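Local coordinates for protein phage terminase large subunit (Thermus phage P7426, PDB 7KS4) that probably drives viral DNA into empty capsids as an ATP-powered packaging motor and cuts the genome as an endonuclease, this piece being its ATPase domain, at residues E55-L60 / G83-K88; R107-V112 / T129-G134. All blocks are in the same frame, centred on the assembly; numbering follows the deposited sequence.

In the fold
Contact 1 is a small, fully buried, apolar meeting of two helices, 48-62 and 75-92, whereas contact 2 is a partly buried backbone ladder between two antiparallel strands, 109-115 and 126-136, of the central sheet. Their centres lie about 10 Å apart, and the helices of contact 1 pack on the sheet face that carries L110, V112, S130 and F132. V85 touches both L110 and F132, and the L60 carbonyl is a probable hydrogen-bond partner of the S130 hydroxyl. Charge is distributed differently: in contact 2 a salt-bridge network lies on the other sheet face, while in contact 1 R84 and K88 form salt bridges with E50 of the ADP site.

Contact 1 (E55-L60 / G83-K88); sequences EAVFEL and GRVVEK
V57 and V85 face each other where segments 55-60 and 83-88 come nearest, their CA atoms 6.1 Å apart. The tightest touch belongs to CG2 of V57, which lies 3.6 Å from CB of K88 and also brushes K88 CD, the two side chains crossing at about a right angle. With CG1 anti to the backbone N (chi1 175°), V85 splits its methyls among three neighbours. Its CG2 reaches CB of A56 at 3.8 Å, while its CG1 is 4.2 Å from V57 CG2 and equally far from CD1 of L60, whose side chain it meets crosswise. A56, V57 and L60 thus present one side of their helix to V85 and K88. The segment axes approach to 9.5 Å and cross at -48°, and the side-chain contacts are all between carbon atoms. Both helices belong to the P-loop NTPase core: helix 48-62 begins at the phosphate-binding loop, with K48 and S49 in the ADP and magnesium sites, and helix 75-92 carries R84, which touches ADP. Beyond its aliphatic part, K88 turns its amino end away from V57 to form a salt bridge with E50, a residue of the ADP site; R84 binds the other carboxylate oxygen of E50. From the central sheet, F132 of strand 126-136 packs against A56, L60 and V85, and F150 and I152 of strand 150-153, which carries the predicted Walker B motif, lie against A56.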
loop_
_atom_site.group_PDB
_atom_site.type_symbol
_atom_site.label_atom_id
_atom_site.label_comp_id
_atom_site.label_asym_id
_atom_site.label_seq_id
_atom_site.Cartn_x
_atom_site.Cartn_y
_atom_site.Cartn_z
ATOM N N GLU A 55 -6.375 3.705 0.206
ATOM C CA GLU A 55 -5.565 4.749 0.833
ATOM C C GLU A 55 -5.169 5.816 -0.176
ATOM O O GLU A 55 -5.254 7.019 0.106
ATOM C CB GLU A 55 -4.317 4.134 1.475
ATOM C CG GLU A 55 -4.607 3.253 2.688
ATOM C CD GLU A 55 -4.783 4.047 3.967
ATOM O OE1 GLU A 55 -4.227 5.161 4.066
ATOM O OE2 GLU A 55 -5.491 3.561 4.876
ATOM N N ALA A 56 -4.733 5.397 -1.363
ATOM C CA ALA A 56 -4.337 6.346 -2.400
ATOM C C ALA A 56 -5.514 7.198 -2.857
ATOM O O ALA A 56 -5.386 8.419 -3.002
ATOM C CB ALA A 56 -3.725 5.594 -3.578
ATOM N N VAL A 57 -6.670 6.574 -3.097
ATOM C CA VAL A 57 -7.845 7.331 -3.526
ATOM C C VAL A 57 -8.167 8.421 -2.517
ATOM O O VAL A 57 -8.417 9.578 -2.878
ATOM C CB VAL A 57 -9.055 6.400 -3.730
ATOM C CG1 VAL A 57 -10.286 7.228 -4.091
ATOM C CG2 VAL A 57 -8.787 5.374 -4.813
ATOM N N PHE A 58 -8.186 8.063 -1.232
ATOM C CA PHE A 58 -8.513 9.035 -0.197
ATOM C C PHE A 58 -7.562 10.228 -0.239
ATOM O O PHE A 58 -7.997 11.387 -0.224
ATOM C CB PHE A 58 -8.483 8.359 1.170
ATOM C CG PHE A 58 -8.836 9.281 2.295
ATOM C CD1 PHE A 58 -10.143 9.696 2.477
ATOM C CD2 PHE A 58 -7.860 9.741 3.161
ATOM C CE1 PHE A 58 -10.474 10.554 3.505
ATOM C CE2 PHE A 58 -8.185 10.595 4.191
ATOM C CZ PHE A 58 -9.497 10.997 4.364
ATOM N N GLU A 59 -6.256 9.968 -0.301
ATOM C CA GLU A 59 -5.291 11.062 -0.325
ATOM C C GLU A 59 -5.547 12.007 -1.492
ATOM O O GLU A 59 -5.503 13.233 -1.324
ATOM C CB GLU A 59 -3.867 10.512 -0.401
ATOM C CG GLU A 59 -3.391 9.842 0.869
ATOM C CD GLU A 59 -3.094 10.822 1.990
ATOM O OE1 GLU A 59 -2.695 11.965 1.703
ATOM O OE2 GLU A 59 -3.265 10.437 3.162
ATOM N N LEU A 60 -5.818 11.462 -2.681
ATOM C CA LEU A 60 -5.918 12.308 -3.869
ATOM C C LEU A 60 -7.090 13.274 -3.774
ATOM O O LEU A 60 -6.999 14.399 -4.276
ATOM C CB LEU A 60 -6.032 11.442 -5.127
ATOM C CG LEU A 60 -4.815 10.543 -5.397
ATOM C CD1 LEU A 60 -5.092 9.604 -6.563
ATOM C CD2 LEU A 60 -3.554 11.367 -5.658
ATOM N N GLY A 83 -3.931 0.440 -11.421
ATOM C CA GLY A 83 -5.165 0.293 -12.177
ATOM C C GLY A 83 -6.400 0.351 -11.297
ATOM O O GLY A 83 -7.444 0.868 -11.699
ATOM N N ARG A 84 -6.301 -0.189 -10.084
ATOM C CA ARG A 84 -7.432 -0.131 -9.169
ATOM C C ARG A 84 -7.665 1.286 -8.668
ATOM O O ARG A 84 -8.815 1.707 -8.496
ATOM C CB ARG A 84 -7.205 -1.080 -8.005
ATOM C CG ARG A 84 -7.135 -2.509 -8.449
ATOM C CD ARG A 84 -6.941 -3.420 -7.287
ATOM N NE ARG A 84 -6.674 -4.783 -7.727
ATOM C CZ ARG A 84 -6.928 -5.861 -6.999
ATOM N NH1 ARG A 84 -7.466 -5.721 -5.799
ATOM N NH2 ARG A 84 -6.652 -7.065 -7.477
ATOM N N VAL A 85 -6.591 2.039 -8.428
ATOM C CA VAL A 85 -6.754 3.439 -8.050
ATOM C C VAL A 85 -7.445 4.203 -9.173
ATOM O O VAL A 85 -8.344 5.014 -8.929
ATOM C CB VAL A 85 -5.392 4.060 -7.690
ATOM C CG1 VAL A 85 -5.534 5.543 -7.403
ATOM C CG2 VAL A 85 -4.788 3.350 -6.467
ATOM N N VAL A 86 -7.042 3.945 -10.419
ATOM C CA VAL A 86 -7.655 4.613 -11.566
ATOM C C VAL A 86 -9.166 4.402 -11.564
ATOM O O VAL A 86 -9.940 5.366 -11.587
ATOM C CB VAL A 86 -7.026 4.124 -12.882
ATOM C CG1 VAL A 86 -7.801 4.667 -14.084
ATOM C CG2 VAL A 86 -5.569 4.557 -12.963
ATOM N N GLU A 87 -9.609 3.139 -11.561
ATOM C CA GLU A 87 -11.047 2.868 -11.598
ATOM C C GLU A 87 -11.769 3.630 -10.495
ATOM O O GLU A 87 -12.789 4.291 -10.737
ATOM C CB GLU A 87 -11.328 1.367 -11.462
ATOM C CG GLU A 87 -12.806 0.980 -11.672
ATOM C CD GLU A 87 -13.685 1.216 -10.443
ATOM O OE1 GLU A 87 -13.174 1.089 -9.309
ATOM O OE2 GLU A 87 -14.888 1.530 -10.613
ATOM N N LYS A 88 -11.247 3.545 -9.269
ATOM C CA LYS A 88 -11.916 4.163 -8.130
ATOM C C LYS A 88 -11.924 5.680 -8.250
ATOM O O LYS A 88 -12.935 6.324 -7.946
ATOM C CB LYS A 88 -11.235 3.738 -6.828
ATOM C CG LYS A 88 -11.329 2.249 -6.554
ATOM C CD LYS A 88 -10.585 1.858 -5.281
ATOM C CE LYS A 88 -11.034 0.495 -4.785
ATOM N NZ LYS A 88 -11.003 -0.524 -5.856
#

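Contact 2 (R107-V112 / T129-G134); sequences RLRLLV and TSEFRG. With SO4 (sulfate ion), chain C.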
loop_
_atom_site.group_PDB
_atom_site.type_symbol
_atom_site.label_atom_id
_atom_site.label_comp_id
_atom_site.label_asym_id
_atom_site.label_seq_id
_atom_site.Cartn_x
_atom_site.Cartn_y
_atom_site.Cartn_z
ATOM N N ARG A 107 2.199 6.067 -19.169
ATOM C CA ARG A 107 3.182 6.563 -18.216
ATOM C C ARG A 107 2.788 6.311 -16.763
ATOM O O ARG A 107 3.455 6.830 -15.860
ATOM C CB ARG A 107 3.410 8.061 -18.432
ATOM C CG ARG A 107 4.181 8.381 -19.697
ATOM C CD ARG A 107 4.453 9.869 -19.825
ATOM N NE ARG A 107 3.312 10.589 -20.382
ATOM C CZ ARG A 107 3.328 11.879 -20.703
ATOM N NH1 ARG A 107 4.428 12.600 -20.524
ATOM N NH2 ARG A 107 2.243 12.450 -21.209
ATOM N N LEU A 108 1.747 5.520 -16.520
ATOM C CA LEU A 108 1.246 5.251 -15.172
ATOM C C LEU A 108 1.203 6.536 -14.350
ATOM O O LEU A 108 1.788 6.647 -13.271
ATOM C CB LEU A 108 2.088 4.189 -14.465
ATOM C CG LEU A 108 2.157 2.788 -15.082
ATOM C CD1 LEU A 108 2.965 1.878 -14.177
ATOM C CD2 LEU A 108 0.767 2.203 -15.330
ATOM N N ARG A 109 0.491 7.524 -14.890
ATOM C CA ARG A 109 0.368 8.832 -14.262
ATOM C C ARG A 109 -1.107 9.197 -14.170
ATOM O O ARG A 109 -1.805 9.249 -15.190
ATOM C CB ARG A 109 1.139 9.896 -15.044
ATOM C CG ARG A 109 1.439 11.148 -14.237
ATOM C CD ARG A 109 2.005 12.250 -15.112
ATOM N NE ARG A 109 2.333 13.444 -14.341
ATOM C CZ ARG A 109 2.459 14.663 -14.857
ATOM N NH1 ARG A 109 2.276 14.867 -16.156
ATOM N NH2 ARG A 109 2.761 15.685 -14.068
ATOM N N LEU A 110 -1.573 9.445 -12.952
ATOM C CA LEU A 110 -2.957 9.799 -12.687
ATOM C C LEU A 110 -2.986 11.160 -12.007
ATOM O O LEU A 110 -2.282 11.378 -11.015
ATOM C CB LEU A 110 -3.623 8.733 -11.814
ATOM C CG LEU A 110 -5.078 8.959 -11.405
ATOM C CD1 LEU A 110 -6.010 8.940 -12.601
ATOM C CD2 LEU A 110 -5.486 7.912 -10.370
ATOM N N LEU A 111 -3.797 12.069 -12.539
ATOM C CA LEU A 111 -3.923 13.426 -12.025
ATOM C C LEU A 111 -5.367 13.693 -11.624
ATOM O O LEU A 111 -6.293 13.385 -12.380
ATOM C CB LEU A 111 -3.485 14.454 -13.077
ATOM C CG LEU A 111 -2.050 14.316 -13.588
ATOM C CD1 LEU A 111 -1.787 15.347 -14.667
ATOM C CD2 LEU A 111 -1.058 14.468 -12.457
ATOM N N VAL A 112 -5.558 14.274 -10.446
ATOM C CA VAL A 112 -6.871 14.733 -10.010
ATOM C C VAL A 112 -6.784 16.248 -9.871
ATOM O O VAL A 112 -6.214 16.765 -8.904
ATOM C CB VAL A 112 -7.318 14.074 -8.699
ATOM C CG1 VAL A 112 -8.706 14.548 -8.329
ATOM C CG2 VAL A 112 -7.285 12.555 -8.825
ATOM N N THR A 129 -3.589 20.217 -7.958
ATOM C CA THR A 129 -3.573 18.956 -8.693
ATOM C C THR A 129 -2.899 17.900 -7.823
ATOM O O THR A 129 -1.722 18.035 -7.473
ATOM C CB THR A 129 -2.853 19.110 -10.034
ATOM O OG1 THR A 129 -3.594 20.007 -10.870
ATOM C CG2 THR A 129 -2.728 17.766 -10.746
ATOM N N SER A 130 -3.660 16.877 -7.454
ATOM C CA SER A 130 -3.109 15.684 -6.831
ATOM C C SER A 130 -2.572 14.754 -7.910
ATOM O O SER A 130 -3.104 14.692 -9.020
ATOM C CB SER A 130 -4.181 14.973 -6.008
ATOM O OG SER A 130 -4.824 15.880 -5.142
ATOM N N GLU A 131 -1.502 14.027 -7.579
ATOM C CA GLU A 131 -0.807 13.199 -8.554
ATOM C C GLU A 131 -0.446 11.851 -7.945
ATOM O O GLU A 131 0.050 11.784 -6.816
ATOM C CB GLU A 131 0.468 13.886 -9.055
ATOM C CG GLU A 131 1.210 13.084 -10.095
ATOM C CD GLU A 131 2.323 13.875 -10.753
ATOM O OE1 GLU A 131 2.525 15.051 -10.382
ATOM O OE2 GLU A 131 2.994 13.318 -11.642
ATOM N N PHE A 132 -0.681 10.784 -8.708
ATOM C CA PHE A 132 -0.358 9.427 -8.284
ATOM C C PHE A 132 0.298 8.704 -9.447
ATOM O O PHE A 132 -0.249 8.687 -10.554
ATOM C CB PHE A 132 -1.616 8.682 -7.830
ATOM C CG PHE A 132 -1.357 7.305 -7.279
ATOM C CD1 PHE A 132 -0.670 7.138 -6.087
ATOM C CD2 PHE A 132 -1.838 6.180 -7.933
ATOM C CE1 PHE A 132 -0.441 5.870 -5.566
ATOM C CE2 PHE A 132 -1.616 4.909 -7.418
ATOM C CZ PHE A 132 -0.922 4.756 -6.232
ATOM N N ARG A 133 1.464 8.114 -9.198
ATOM C CA ARG A 133 2.221 7.440 -10.241
ATOM C C ARG A 133 2.555 6.019 -9.828
ATOM O O ARG A 133 2.751 5.726 -8.646
ATOM C CB ARG A 133 3.526 8.154 -10.559
ATOM C CG ARG A 133 3.366 9.447 -11.312
ATOM C CD ARG A 133 4.336 9.497 -12.476
ATOM N NE ARG A 133 4.743 10.858 -12.776
ATOM C CZ ARG A 133 5.434 11.206 -13.854
ATOM N NH1 ARG A 133 5.761 12.472 -14.041
ATOM N NH2 ARG A 133 5.784 10.287 -14.745
ATOM N N GLY A 134 2.628 5.145 -10.827
ATOM C CA GLY A 134 3.185 3.820 -10.641
ATOM C C GLY A 134 4.661 3.813 -11.005
ATOM O O GLY A 134 5.081 4.454 -11.966
HETATM S S SO4 C . 0.491 8.553 -22.268
HETATM O O1 SO4 C . 1.327 7.954 -23.305
HETATM O O2 SO4 C . -0.597 9.300 -22.891
HETATM O O3 SO4 C . -0.068 7.497 -21.426
HETATM O O4 SO4 C . 1.310 9.464 -21.471
HETATM O O HOH W 1 4.918 6.708 -13.462
#
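R109 and R133 cross at a slant, their guanidinium planes 39° apart. CD of R109 sits over the centre of the R133 group, 3.7 Å above its plane, and water 1 lies at that group's edge. R133 NH1 lies over one face of the R109 guanidinium, L111 CD1 also lies over a face, and at its edge, in plane, is the carboxylate of E131. The two like charges come close, probably because E131 OE2 accepts from both arginines. R109 NE gives it a nearly straight bond of 2.8 Å (170° at the hydrogen), meeting the oxygen from above the carboxylate plane. R133 NE comes from the opposite face at 3.2 Å, nearly along the C-O axis, and R109 NH2 adds a weak bond. The E131 chain runs extended beyond CG, and L111 lies alongside it, CD2 3.6 Å from E131 CG. Backbone bonds pair L110 with F132 and V112 with S130 in both directions, and G134 N reaches L108 O at 3.0 Å; water 1 lies within hydrogen-bonding distance of the R107 and G134 carbonyls. L108 and R109 both face Q104, a G1 beta bulge where strand 109-115 begins. In this hairpin of the mixed sheet, strand 109-115 runs between 99-104 and 126-136, and 126-136 pairs in parallel with strand 67-72 on its other side, while L110, V112 and F132 point to the face covered by helices 48-62 and 75-92.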